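Local coordinates for protein alanine racemase 1 (Caldanaerobacter subterraneus subsp. tengcongensis MB4, PDB 4Y2W) that belongs to the alanine racemase family, pairing an N-terminal TIM-barrel domain with a C-terminal domain rich in beta strands, in a two-chain assembly, at residues 107-110 and 111-114. The protein carries 1 engineered substitution. Residues are numbered along the deposited sequence; the frame is centred on the assembly and turned at random.
Sequences YDIK and YAKE
D108 caps the start of helix 109-121 by turning its carboxylate back onto Y111. D108 CG sits between its own backbone N and carbonyl carbon (chi1 71°), which brings OD2 to 3.5 Å from Y111 N. This N-cap bond is weak. The backbone bond from A112 N to D108 O is also weak. The regular helical hydrogen bonds follow, from K113 N to I109 O (3.0 Å) and from E114 N to K110 O (3.2 Å). D108 OD1 lies against Y111 CB (3.2 Å), near the root of the ring. The carboxylate and ring planes are 9° apart, but the two side chains cross at about a right angle and the touch is at CB. The first torsion of Y111, near trans, swings the ring off the cap and in against Q104 and V106 of strand 103-106. Y111 OH bonds to T89 O. I109 CD1 comes within 4.4 Å of A112 CB, and both side chains touch M154 of helix 144-155. K113 lays CE beside I109 CG1 (4.0 Å); bent at its last torsion (chi4 -60°), it forms a salt bridge to E153 of helix 144-155. E114 OE1 lies against K110 CE (3.6 Å), while K110 NZ remains 4.3 Å from E114 OE1, too far for a salt bridge; any attraction is probably weak. Helix 109-121 links the parallel strands 103-106 and 126-131 of the barrel. The carboxylate of D108 probably offsets the positive end of the helix dipole, while Y111 ties the first turn to the barrel.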
loop_
_atom_site.group_PDB
_atom_site.type_symbol
_atom_site.label_atom_id
_atom_site.label_comp_id
_atom_site.label_asym_id
_atom_site.label_seq_id
_atom_site.Cartn_x
_atom_site.Cartn_y
_atom_site.Cartn_z
ATOM N N TYR A 107 6.747 28.206 -6.914
ATOM C CA TYR A 107 7.795 28.490 -7.896
ATOM C C TYR A 107 7.243 29.070 -9.208
ATOM O O TYR A 107 7.795 28.832 -10.282
ATOM C CB TYR A 107 8.640 27.232 -8.160
ATOM C CG TYR A 107 7.833 25.995 -8.495
ATOM C CD1 TYR A 107 7.480 25.701 -9.808
ATOM C CD2 TYR A 107 7.424 25.116 -7.494
ATOM C CE1 TYR A 107 6.741 24.571 -10.112
ATOM C CE2 TYR A 107 6.684 23.984 -7.790
ATOM C CZ TYR A 107 6.346 23.716 -9.101
ATOM O OH TYR A 107 5.613 22.595 -9.403
ATOM N N ASP A 108 6.159 29.837 -9.112
ATOM C CA ASP A 108 5.691 30.670 -10.218
ATOM C C ASP A 108 4.761 31.762 -9.686
ATOM O O ASP A 108 4.054 31.559 -8.692
ATOM C CB ASP A 108 5.020 29.844 -11.324
ATOM C CG ASP A 108 3.670 29.295 -10.917
ATOM O OD1 ASP A 108 3.604 28.566 -9.906
ATOM O OD2 ASP A 108 2.676 29.599 -11.613
ATOM N N ILE A 109 4.780 32.918 -10.348
ATOM C CA ILE A 109 4.096 34.121 -9.861
ATOM C C ILE A 109 2.570 34.017 -9.920
ATOM O O ILE A 109 1.880 34.534 -9.042
ATOM C CB ILE A 109 4.571 35.391 -10.624
ATOM C CG1 ILE A 109 4.145 36.672 -9.891
ATOM C CG2 ILE A 109 4.061 35.411 -12.063
ATOM C CD1 ILE A 109 4.722 36.809 -8.497
ATOM N N LYS A 110 2.046 33.353 -10.947
ATOM C CA LYS A 110 0.600 33.241 -11.115
ATOM C C LYS A 110 -0.023 32.509 -9.934
ATOM O O LYS A 110 -1.095 32.885 -9.461
ATOM C CB LYS A 110 0.261 32.515 -12.416
ATOM C CG LYS A 110 -1.212 32.582 -12.786
ATOM C CD LYS A 110 -1.548 31.631 -13.922
ATOM C CE LYS A 110 -3.031 31.678 -14.257
ATOM N NZ LYS A 110 -3.439 30.539 -15.124
ATOM N N TYR A 111 0.661 31.468 -9.464
ATOM C CA TYR A 111 0.213 30.684 -8.315
ATOM C C TYR A 111 0.288 31.505 -7.024
ATOM O O TYR A 111 -0.630 31.470 -6.206
ATOM C CB TYR A 111 1.049 29.400 -8.203
ATOM C CG TYR A 111 0.610 28.435 -7.115
ATOM C CD1 TYR A 111 -0.676 27.901 -7.102
ATOM C CD2 TYR A 111 1.487 28.052 -6.103
ATOM C CE1 TYR A 111 -1.076 27.019 -6.110
ATOM C CE2 TYR A 111 1.096 27.170 -5.111
ATOM C CZ TYR A 111 -0.185 26.656 -5.118
ATOM O OH TYR A 111 -0.569 25.781 -4.128
ATOM N N ALA A 112 1.377 32.251 -6.857
ATOM C CA ALA A 112 1.548 33.131 -5.700
ATOM C C ALA A 112 0.423 34.158 -5.589
ATOM O O ALA A 112 -0.067 34.424 -4.494
ATOM C CB ALA A 112 2.892 33.837 -5.771
ATOM N N LYS A 113 0.026 34.732 -6.724
ATOM C CA LYS A 113 -1.091 35.683 -6.777
ATOM C C LYS A 113 -2.399 35.040 -6.330
ATOM O O LYS A 113 -3.132 35.613 -5.523
ATOM C CB LYS A 113 -1.269 36.239 -8.196
ATOM C CG LYS A 113 -0.197 37.221 -8.646
ATOM C CD LYS A 113 -0.492 37.739 -10.048
ATOM C CE LYS A 113 0.655 38.568 -10.612
ATOM N NZ LYS A 113 0.964 39.764 -9.779
ATOM N N GLU A 114 -2.686 33.856 -6.869
ATOM C CA GLU A 114 -3.890 33.097 -6.512
ATOM C C GLU A 114 -3.916 32.744 -5.027
ATOM O O GLU A 114 -4.979 32.745 -4.403
ATOM C CB GLU A 114 -3.994 31.816 -7.351
ATOM C CG GLU A 114 -4.322 32.054 -8.820
ATOM C CD GLU A 114 -4.141 30.811 -9.680
ATOM O OE1 GLU A 114 -3.987 30.959 -10.912
ATOM O OE2 GLU A 114 -4.148 29.687 -9.134
#